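Local coordinates for DegV domain-containing protein spr0652 (Streptococcus pneumoniae, PDB 6CNG) that binds a long-chain fatty acid, here linoleic acid, and may take part in lipid transport or fatty acid metabolism, at residues M21-C31 and I41-L50; V201-V210 and L221-S231. All coordinates share one frame; numbering follows the deposited sequence.

Contact 1: residues M21-C31 and I41-L50; sequences MTWKIIADSGC and INTTFVSVPL. With EIC (linoleic acid), chain C.
Ala27 O is gripped twice by the neighbouring strand: Val48 N reaches it in the carbonyl plane at 2.7 Å, while Ser47 OG donates to Ala27 O over 3.2 Å from well above that plane. With chi1 at -160° the Ser47 hydroxyl lies opposite the backbone N, on the carbonyl side, from where it meets Ala27 O. Just beyond, a serine hydroxyl is the acceptor instead: Leu50 N gives a nearly straight bond (173°) to Ser29 OG, 3.0 Å away; Asp61 holds the same hydroxyl. Before them runs the regular ladder of a parallel pair, from Trp23 N to Asn42 O as far as Ala27 N to Val46 O, and a water bridges Trp23 O to Thr44 OG1. Asp28 OD1 accepts from Gly30 N, an Asx turn that shapes the loop after strand 23-28, while OD2 is bound by Ser113 OG and Ile106 N.

Packing divides between the two faces. On one, the CG2 methyls of Ile26 and Val48 meet at 3.6 Å, and the extended Lys24 chain carries CE past Val46 CG2. On the other, the Phe45 ring brings CD1 to 4.2 Å from Ile25 CG2 and CE1 near Ala27 CB, with Cys31 SG approaching the ring obliquely. Leu50 turns CD1 onto Asp28 CB and CD2 onto linoleic acid, 3.4 Å from its C2, so the pair ends at the lipid pocket.

Strand 23-28 lies inside the sheet, bonded also to parallel strand 100-105; helix 88-95 covers the Ile26 and Val48 face, and helix 143-157 packs on Trp23, Thr43 and Cys31.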
loop_
_atom_site.group_PDB
_atom_site.type_symbol
_atom_site.label_atom_id
_atom_site.label_comp_id
_atom_site.label_asym_id
_atom_site.label_seq_id
_atom_site.Cartn_x
_atom_site.Cartn_y
_atom_site.Cartn_z
ATOM N N MET A 21 12.534 26.409 0.924
ATOM C CA MET A 21 12.638 25.158 0.108
ATOM C C MET A 21 12.026 23.969 0.833
ATOM O O MET A 21 12.731 23.205 1.477
ATOM C CB MET A 21 14.100 24.859 -0.202
ATOM C CG MET A 21 14.320 23.656 -1.104
ATOM S SD MET A 21 14.101 23.970 -2.871
ATOM C CE MET A 21 15.042 22.594 -3.479
ATOM N N THR A 22 10.718 23.791 0.678
ATOM C CA THR A 22 9.960 22.827 1.456
ATOM C C THR A 22 9.440 21.714 0.561
ATOM O O THR A 22 9.234 21.895 -0.641
ATOM C CB THR A 22 8.791 23.464 2.212
ATOM O OG1 THR A 22 7.841 23.996 1.300
ATOM C CG2 THR A 22 9.263 24.591 3.124
ATOM N N TRP A 23 9.289 20.549 1.174
ATOM C CA TRP A 23 8.860 19.327 0.511
ATOM C C TRP A 23 7.767 18.641 1.323
ATOM O O TRP A 23 7.817 18.598 2.553
ATOM C CB TRP A 23 10.004 18.329 0.411
ATOM C CG TRP A 23 11.211 18.826 -0.213
ATOM C CD1 TRP A 23 12.125 19.641 0.333
ATOM C CD2 TRP A 23 11.674 18.511 -1.511
ATOM N NE1 TRP A 23 13.139 19.868 -0.542
ATOM C CE2 TRP A 23 12.875 19.184 -1.692
ATOM C CE3 TRP A 23 11.180 17.732 -2.543
ATOM C CZ2 TRP A 23 13.592 19.093 -2.842
ATOM C CZ3 TRP A 23 11.889 17.644 -3.685
ATOM C CH2 TRP A 23 13.084 18.309 -3.829
ATOM N N LYS A 24 6.779 18.103 0.623
ATOM C CA LYS A 24 5.787 17.238 1.233
ATOM C C LYS A 24 5.698 15.936 0.444
ATOM O O LYS A 24 5.671 15.941 -0.790
ATOM C CB LYS A 24 4.411 17.902 1.314
ATOM C CG LYS A 24 4.027 18.307 2.696
ATOM C CD LYS A 24 2.687 19.041 2.766
ATOM C CE LYS A 24 2.347 19.493 4.182
ATOM N NZ LYS A 24 0.994 20.133 4.346
ATOM N N ILE A 25 5.681 14.826 1.167
ATOM C CA ILE A 25 5.317 13.527 0.622
ATOM C C ILE A 25 3.933 13.202 1.159
ATOM O O ILE A 25 3.743 13.088 2.375
ATOM C CB ILE A 25 6.328 12.441 1.018
ATOM C CG1 ILE A 25 7.707 12.769 0.457
ATOM C CG2 ILE A 25 5.855 11.091 0.515
ATOM C CD1 ILE A 25 8.804 11.883 1.022
ATOM N N ILE A 26 2.977 13.064 0.249
ATOM C CA ILE A 26 1.583 12.790 0.579
ATOM C C ILE A 26 1.245 11.399 0.075
ATOM O O ILE A 26 1.681 10.999 -1.000
ATOM C CB ILE A 26 0.640 13.832 -0.052
ATOM C CG1 ILE A 26 1.157 15.239 0.193
ATOM C CG2 ILE A 26 -0.744 13.673 0.523
ATOM C CD1 ILE A 26 0.338 16.323 -0.432
ATOM N N ALA A 27 0.507 10.650 0.871
ATOM C CA ALA A 27 0.047 9.340 0.450
ATOM C C ALA A 27 -1.349 9.121 1.000
ATOM O O ALA A 27 -1.709 9.683 2.022
ATOM C CB ALA A 27 0.973 8.219 0.955
ATOM N N ASP A 28 -2.138 8.313 0.315
ATOM C CA ASP A 28 -3.409 7.912 0.905
ATOM C C ASP A 28 -3.203 6.730 1.871
ATOM O O ASP A 28 -2.108 6.179 1.995
ATOM C CB ASP A 28 -4.438 7.649 -0.198
ATOM C CG ASP A 28 -4.064 6.493 -1.113
ATOM O OD1 ASP A 28 -3.516 5.478 -0.604
ATOM O OD2 ASP A 28 -4.346 6.586 -2.331
ATOM N N SER A 29 -4.271 6.330 2.567
ATOM C CA SER A 29 -4.149 5.306 3.608
ATOM C C SER A 29 -4.033 3.851 3.064
ATOM O O SER A 29 -4.091 2.890 3.853
ATOM C CB SER A 29 -5.238 5.499 4.660
ATOM O OG SER A 29 -6.508 5.225 4.160
ATOM N N GLY A 30 -3.809 3.681 1.758
ATOM C CA GLY A 30 -3.222 2.471 1.227
ATOM C C GLY A 30 -1.749 2.324 1.535
ATOM O O GLY A 30 -1.192 1.245 1.308
ATOM N N CYS A 31 -1.109 3.403 2.000
ATOM C CA CYS A 31 0.213 3.393 2.618
ATOM C C CYS A 31 0.055 3.127 4.108
ATOM O O CYS A 31 -0.821 3.685 4.764
ATOM C CB CYS A 31 0.891 4.755 2.439
ATOM S SG CYS A 31 2.475 5.024 3.274
ATOM N N ILE A 41 15.223 16.710 5.737
ATOM C CA ILE A 41 15.113 18.074 6.201
ATOM C C ILE A 41 14.136 18.794 5.307
ATOM O O ILE A 41 13.994 18.471 4.127
ATOM C CB ILE A 41 16.496 18.736 6.205
ATOM C CG1 ILE A 41 17.393 17.995 7.197
ATOM C CG2 ILE A 41 16.381 20.166 6.570
ATOM C CD1 ILE A 41 18.794 18.397 7.158
ATOM N N ASN A 42 13.416 19.737 5.885
ATOM C CA ASN A 42 12.416 20.513 5.159
ATOM C C ASN A 42 11.388 19.630 4.480
ATOM O O ASN A 42 10.831 20.024 3.470
ATOM C CB ASN A 42 13.040 21.440 4.108
ATOM C CG ASN A 42 14.036 22.411 4.700
ATOM O OD1 ASN A 42 14.041 22.669 5.885
ATOM N ND2 ASN A 42 14.877 22.954 3.865
ATOM N N THR A 43 11.141 18.438 5.016
ATOM C CA THR A 43 10.151 17.537 4.455
ATOM C C THR A 43 9.164 17.078 5.514
ATOM O O THR A 43 9.543 16.712 6.631
ATOM C CB THR A 43 10.804 16.312 3.819
ATOM O OG1 THR A 43 11.821 16.721 2.897
ATOM C CG2 THR A 43 9.764 15.491 3.077
ATOM N N THR A 44 7.901 17.073 5.128
ATOM C CA THR A 44 6.795 16.622 5.965
ATOM C C THR A 44 5.986 15.559 5.241
ATOM O O THR A 44 5.760 15.648 4.038
ATOM C CB THR A 44 5.917 17.809 6.316
ATOM O OG1 THR A 44 6.696 18.710 7.094
ATOM C CG2 THR A 44 4.715 17.393 7.117
ATOM N N PHE A 45 5.576 14.542 5.982
ATOM C CA PHE A 45 4.742 13.459 5.478
ATOM C C PHE A 45 3.308 13.626 5.954
ATOM O O PHE A 45 3.071 13.951 7.114
ATOM C CB PHE A 45 5.248 12.129 6.015
ATOM C CG PHE A 45 4.391 10.973 5.657
ATOM C CD1 PHE A 45 4.378 10.474 4.370
ATOM C CD2 PHE A 45 3.607 10.379 6.610
ATOM C CE1 PHE A 45 3.587 9.402 4.053
ATOM C CE2 PHE A 45 2.827 9.313 6.312
ATOM C CZ PHE A 45 2.817 8.806 5.030
ATOM N N VAL A 46 2.357 13.375 5.059
ATOM C CA VAL A 46 0.943 13.464 5.386
ATOM C C VAL A 46 0.248 12.275 4.769
ATOM O O VAL A 46 0.415 12.016 3.577
ATOM C CB VAL A 46 0.306 14.755 4.836
ATOM C CG1 VAL A 46 -1.176 14.804 5.154
ATOM C CG2 VAL A 46 0.978 15.953 5.400
ATOM N N SER A 47 -0.538 11.565 5.557
ATOM C CA SER A 47 -1.421 10.564 5.000
ATOM C C SER A 47 -2.840 11.088 4.919
ATOM O O SER A 47 -3.353 11.715 5.857
ATOM C CB SER A 47 -1.423 9.259 5.760
ATOM O OG SER A 47 -1.935 8.258 4.895
ATOM N N VAL A 48 -3.466 10.791 3.795
ATOM C CA VAL A 48 -4.833 11.224 3.509
ATOM C C VAL A 48 -5.746 10.017 3.656
ATOM O O VAL A 48 -5.681 9.071 2.853
ATOM C CB VAL A 48 -4.936 11.862 2.121
ATOM C CG1 VAL A 48 -6.372 12.297 1.857
ATOM C CG2 VAL A 48 -3.960 12.996 2.004
ATOM N N PRO A 49 -6.630 10.009 4.650
ATOM C CA PRO A 49 -7.392 8.799 4.945
ATOM C C PRO A 49 -8.500 8.528 3.943
ATOM O O PRO A 49 -9.209 9.424 3.489
ATOM C CB PRO A 49 -7.978 9.104 6.325
ATOM C CG PRO A 49 -8.102 10.543 6.339
ATOM C CD PRO A 49 -6.954 11.091 5.595
ATOM N N LEU A 50 -8.646 7.261 3.609
ATOM C CA LEU A 50 -9.903 6.786 3.060
ATOM C C LEU A 50 -10.847 6.457 4.211
ATOM O O LEU A 50 -10.462 6.450 5.377
ATOM C CB LEU A 50 -9.682 5.560 2.166
ATOM C CG LEU A 50 -9.243 5.907 0.746
ATOM C CD1 LEU A 50 -7.771 6.195 0.664
ATOM C CD2 LEU A 50 -9.618 4.839 -0.233
HETATM C C1 EIC C . -11.863 2.836 -2.262
HETATM C C2 EIC C . -10.638 2.030 -1.849
HETATM C C3 EIC C . -10.551 0.669 -2.503
HETATM C C4 EIC C . -9.189 0.044 -2.305
HETATM C C5 EIC C . -9.056 -1.271 -3.042
HETATM C C6 EIC C . -7.649 -1.848 -2.938
HETATM C C7 EIC C . -7.338 -2.474 -1.572
HETATM C C8 EIC C . -5.879 -2.880 -1.477
HETATM C C9 EIC C . -5.623 -3.368 -0.070
HETATM C C10 EIC C . -5.659 -4.648 0.229
HETATM C C11 EIC C . -5.976 -5.727 -0.798
HETATM C C12 EIC C . -4.915 -6.800 -0.595
HETATM C C13 EIC C . -4.186 -7.324 -1.556
HETATM C C14 EIC C . -4.351 -6.931 -3.009
HETATM C C15 EIC C . -3.505 -5.710 -3.364
HETATM C C16 EIC C . -3.689 -5.379 -4.837
HETATM C C17 EIC C . -3.006 -4.093 -5.203
HETATM C C18 EIC C . -3.256 -3.789 -6.664
HETATM O O1 EIC C . -11.781 3.752 -3.125
HETATM O O2 EIC C . -12.970 2.575 -1.729
HETATM O O HOH W 1 7.599 20.432 4.676
#

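Contact 2: residues V201-V210 and L221-S231; sequences VVGLLNIRMV and LLQKARGSKKS
Ile207 lays CD1 over the centre of the Arg226 guanidinium, 3.4 Å from CZ, with CG1 on the same side near NH2. The arginine chain bends at chi2 and chi3 (143° and -95°), carrying its end over to the loop before strand 207-213, and its rotation is fixed by an in-plane bond from NH2 to Leu205 O at 3.1 Å. Asn206 crosses this chain at about a right angle, ND2 coming to Arg226 CG.

A second guanidinium lies on the other face of the hairpin. Arg208 runs extended from CG to NE and sets its flat end against the start of helix 228-242, where Ser228 CA sits 3.2 Å from NH1 and Gly227 C lies over the centre of the group. Farther back along the same chain, Arg208 CD touches Ser231 OG, whose hydroxyl is occupied in a 2.7 Å bond to Gly227 O. Both arginines are therefore packed by their flat faces.

Toward the other end the contact turns apolar: Leu221 CD1 rests 3.7 Å from Met209 CG and also near Val202 CG1, while Val210 CG2 meets Ala225 CB. The aliphatic part of Lys224 lies with CG near Val202 CG1 and CB near Ile207 CG2.

Arg208 and Ala225 exchange backbone bonds as an antiparallel hydrogen-bonded pair. At Val210 the regular pattern breaks, since its O accepts from both Leu222 N, at 2.8 Å, and Gln223 N. Two residues facing one is the classic beta bulge, here in the hairpin of strands 207-213 and 219-226 at the border of a mixed sheet, with Gly227 as N-cap of the helix that follows.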
loop_
_atom_site.group_PDB
_atom_site.type_symbol
_atom_site.label_atom_id
_atom_site.label_comp_id
_atom_site.label_asym_id
_atom_site.label_seq_id
_atom_site.Cartn_x
_atom_site.Cartn_y
_atom_site.Cartn_z
ATOM N N VAL A 201 -12.303 -19.521 -5.703
ATOM C CA VAL A 201 -11.241 -20.525 -5.726
ATOM C C VAL A 201 -10.185 -20.298 -4.655
ATOM O O VAL A 201 -9.321 -21.154 -4.476
ATOM C CB VAL A 201 -10.536 -20.698 -7.088
ATOM C CG1 VAL A 201 -11.440 -21.418 -8.085
ATOM C CG2 VAL A 201 -10.110 -19.390 -7.646
ATOM N N VAL A 202 -10.264 -19.195 -3.908
ATOM C CA VAL A 202 -9.293 -18.852 -2.871
ATOM C C VAL A 202 -10.020 -18.288 -1.654
ATOM O O VAL A 202 -11.224 -18.049 -1.674
ATOM C CB VAL A 202 -8.252 -17.823 -3.369
ATOM C CG1 VAL A 202 -7.340 -18.431 -4.450
ATOM C CG2 VAL A 202 -8.963 -16.569 -3.867
ATOM N N GLY A 203 -9.257 -18.064 -0.589
ATOM C CA GLY A 203 -9.798 -17.508 0.634
ATOM C C GLY A 203 -10.921 -18.311 1.263
ATOM O O GLY A 203 -11.609 -17.803 2.161
ATOM N N LEU A 204 -11.119 -19.560 0.824
ATOM C CA LEU A 204 -12.174 -20.409 1.370
ATOM C C LEU A 204 -11.623 -21.759 1.798
ATOM O O LEU A 204 -11.175 -22.557 0.967
ATOM C CB LEU A 204 -13.323 -20.611 0.376
ATOM C CG LEU A 204 -13.131 -21.664 -0.719
ATOM C CD1 LEU A 204 -14.380 -21.788 -1.586
ATOM C CD2 LEU A 204 -11.909 -21.329 -1.567
ATOM N N LEU A 205 -11.689 -22.023 3.096
ATOM C CA LEU A 205 -11.482 -23.363 3.629
ATOM C C LEU A 205 -10.091 -23.889 3.259
ATOM O O LEU A 205 -9.906 -24.766 2.414
ATOM C CB LEU A 205 -12.639 -24.277 3.198
ATOM C CG LEU A 205 -13.987 -24.057 3.928
ATOM C CD1 LEU A 205 -14.505 -22.623 3.847
ATOM C CD2 LEU A 205 -15.054 -25.013 3.403
ATOM N N ASN A 206 -9.107 -23.294 3.932
ATOM C CA ASN A 206 -7.697 -23.698 3.948
ATOM C C ASN A 206 -6.900 -23.206 2.745
ATOM O O ASN A 206 -5.748 -23.584 2.606
ATOM C CB ASN A 206 -7.516 -25.216 4.121
ATOM C CG ASN A 206 -6.186 -25.573 4.767
ATOM O OD1 ASN A 206 -5.543 -24.704 5.351
ATOM N ND2 ASN A 206 -5.767 -26.847 4.674
ATOM N N ILE A 207 -7.458 -22.359 1.890
ATOM C CA ILE A 207 -6.795 -21.946 0.661
ATOM C C ILE A 207 -6.578 -20.438 0.684
ATOM O O ILE A 207 -7.541 -19.663 0.629
ATOM C CB ILE A 207 -7.591 -22.376 -0.574
ATOM C CG1 ILE A 207 -7.618 -23.908 -0.678
ATOM C CG2 ILE A 207 -7.008 -21.763 -1.800
ATOM C CD1 ILE A 207 -6.252 -24.562 -0.714
ATOM N N ARG A 208 -5.307 -20.021 0.732
ATOM C CA ARG A 208 -4.935 -18.614 0.727
ATOM C C ARG A 208 -4.508 -18.215 -0.675
ATOM O O ARG A 208 -3.863 -18.994 -1.377
ATOM C CB ARG A 208 -3.808 -18.347 1.719
ATOM C CG ARG A 208 -4.041 -19.022 3.051
ATOM C CD ARG A 208 -3.122 -18.561 4.156
ATOM N NE ARG A 208 -3.372 -19.348 5.376
ATOM C CZ ARG A 208 -2.515 -19.509 6.389
ATOM N NH1 ARG A 208 -1.317 -18.938 6.365
ATOM N NH2 ARG A 208 -2.858 -20.255 7.435
ATOM N N MET A 209 -4.918 -17.023 -1.091
ATOM C CA MET A 209 -4.590 -16.498 -2.407
ATOM C C MET A 209 -3.195 -15.900 -2.402
ATOM O O MET A 209 -2.926 -14.938 -1.693
ATOM C CB MET A 209 -5.573 -15.413 -2.798
ATOM C CG MET A 209 -5.287 -14.830 -4.148
ATOM S SD MET A 209 -6.433 -13.543 -4.579
ATOM C CE MET A 209 -5.991 -13.152 -6.271
ATOM N N VAL A 210 -2.329 -16.437 -3.232
ATOM C CA VAL A 210 -1.010 -15.878 -3.450
ATOM C C VAL A 210 -1.078 -15.121 -4.763
ATOM O O VAL A 210 -1.415 -15.690 -5.801
ATOM C CB VAL A 210 0.040 -16.989 -3.501
ATOM C CG1 VAL A 210 1.371 -16.426 -3.783
ATOM C CG2 VAL A 210 0.057 -17.744 -2.205
ATOM N N LEU A 221 -3.822 -13.661 -9.682
ATOM C CA LEU A 221 -3.507 -14.880 -8.980
ATOM C C LEU A 221 -2.222 -15.497 -9.498
ATOM O O LEU A 221 -1.929 -15.467 -10.693
ATOM C CB LEU A 221 -4.642 -15.862 -9.194
ATOM C CG LEU A 221 -4.498 -17.197 -8.506
ATOM C CD1 LEU A 221 -4.408 -17.050 -7.033
ATOM C CD2 LEU A 221 -5.683 -18.029 -8.909
ATOM N N LEU A 222 -1.481 -16.102 -8.577
ATOM C CA LEU A 222 -0.225 -16.753 -8.885
ATOM C C LEU A 222 -0.205 -18.182 -8.380
ATOM O O LEU A 222 0.269 -19.091 -9.066
ATOM C CB LEU A 222 0.942 -16.034 -8.222
ATOM C CG LEU A 222 1.256 -14.623 -8.678
ATOM C CD1 LEU A 222 2.422 -14.126 -7.907
ATOM C CD2 LEU A 222 1.523 -14.535 -10.143
ATOM N N GLN A 223 -0.652 -18.384 -7.155
ATOM C CA GLN A 223 -0.672 -19.707 -6.564
ATOM C C GLN A 223 -1.809 -19.761 -5.568
ATOM O O GLN A 223 -2.200 -18.751 -4.985
ATOM C CB GLN A 223 0.627 -20.096 -5.833
ATOM C CG GLN A 223 1.817 -20.365 -6.724
ATOM C CD GLN A 223 2.970 -20.993 -5.968
ATOM O OE1 GLN A 223 2.759 -21.755 -5.016
ATOM N NE2 GLN A 223 4.198 -20.673 -6.383
ATOM N N LYS A 224 -2.363 -20.941 -5.425
ATOM C CA LYS A 224 -3.215 -21.276 -4.299
ATOM C C LYS A 224 -2.356 -22.138 -3.391
ATOM O O LYS A 224 -1.697 -23.067 -3.865
ATOM C CB LYS A 224 -4.442 -22.036 -4.795
ATOM C CG LYS A 224 -5.168 -21.368 -5.984
ATOM C CD LYS A 224 -6.214 -22.282 -6.656
ATOM C CE LYS A 224 -6.395 -21.992 -8.154
ATOM N NZ LYS A 224 -7.477 -20.992 -8.482
ATOM N N ALA A 225 -2.280 -21.787 -2.121
ATOM C CA ALA A 225 -1.492 -22.564 -1.173
ATOM C C ALA A 225 -2.411 -23.063 -0.078
ATOM O O ALA A 225 -3.147 -22.272 0.516
ATOM C CB ALA A 225 -0.385 -21.728 -0.554
ATOM N N ARG A 226 -2.374 -24.375 0.170
ATOM C CA ARG A 226 -3.202 -25.000 1.200
ATOM C C ARG A 226 -2.421 -24.966 2.501
ATOM O O ARG A 226 -1.563 -25.823 2.748
ATOM C CB ARG A 226 -3.575 -26.430 0.832
ATOM C CG ARG A 226 -4.351 -27.163 1.934
ATOM C CD ARG A 226 -5.422 -28.064 1.353
ATOM N NE ARG A 226 -6.712 -27.385 1.306
ATOM C CZ ARG A 226 -7.597 -27.479 0.314
ATOM N NH1 ARG A 226 -7.362 -28.215 -0.770
ATOM N NH2 ARG A 226 -8.733 -26.811 0.406
ATOM N N GLY A 227 -2.706 -23.970 3.322
ATOM C CA GLY A 227 -2.179 -23.904 4.666
ATOM C C GLY A 227 -1.079 -22.861 4.768
ATOM O O GLY A 227 -0.679 -22.249 3.790
ATOM N N SER A 228 -0.603 -22.686 5.987
ATOM C CA SER A 228 0.399 -21.663 6.242
ATOM C C SER A 228 1.727 -22.043 5.617
ATOM O O SER A 228 2.165 -21.402 4.664
ATOM C CB SER A 228 0.590 -21.448 7.739
ATOM O OG SER A 228 1.721 -20.625 7.981
ATOM N N LYS A 229 2.365 -23.099 6.127
ATOM C CA LYS A 229 3.709 -23.445 5.672
ATOM C C LYS A 229 3.816 -23.472 4.155
ATOM O O LYS A 229 4.850 -23.095 3.596
ATOM C CB LYS A 229 4.161 -24.777 6.274
ATOM C CG LYS A 229 4.048 -24.823 7.805
ATOM C CD LYS A 229 4.810 -23.674 8.505
ATOM C CE LYS A 229 4.667 -23.712 10.051
ATOM N NZ LYS A 229 3.329 -23.265 10.572
ATOM N N LYS A 230 2.758 -23.922 3.474
ATOM C CA LYS A 230 2.716 -23.815 2.021
ATOM C C LYS A 230 2.580 -22.362 1.575
ATOM O O LYS A 230 3.069 -22.002 0.504
ATOM C CB LYS A 230 1.583 -24.677 1.454
ATOM C CG LYS A 230 1.634 -26.118 1.889
ATOM C CD LYS A 230 2.868 -26.819 1.400
ATOM C CE LYS A 230 2.977 -28.232 1.971
ATOM N NZ LYS A 230 4.379 -28.778 1.965
ATOM N N SER A 231 1.942 -21.515 2.381
ATOM C CA SER A 231 1.859 -20.098 2.041
ATOM C C SER A 231 3.234 -19.445 2.093
ATOM O O SER A 231 3.575 -18.616 1.240
ATOM C CB SER A 231 0.918 -19.360 3.000
ATOM O OG SER A 231 -0.428 -19.710 2.783
#

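Both contacts join neighbouring strands, yet their chemistry differs with their place in the fold. Contact 1 is a parallel pair within one mixed sheet, covered by helices on both faces; contact 2 is an antiparallel hairpin at the border of the other mixed sheet. Both are partly buried, with half of the touching residues buried in contact 1 and fewer than a third in contact 2. Contact 1 relies on branched aliphatics, a phenylalanine and serine hydroxyls; contact 2 has an apolar side too, but adds two arginine planes, one under Ile207 and one against the start of a helix. Their centres stand 35 Å apart, on opposite sides of the chain's centre, and of the two, contact 1 reaches linoleic acid directly, through Leu50.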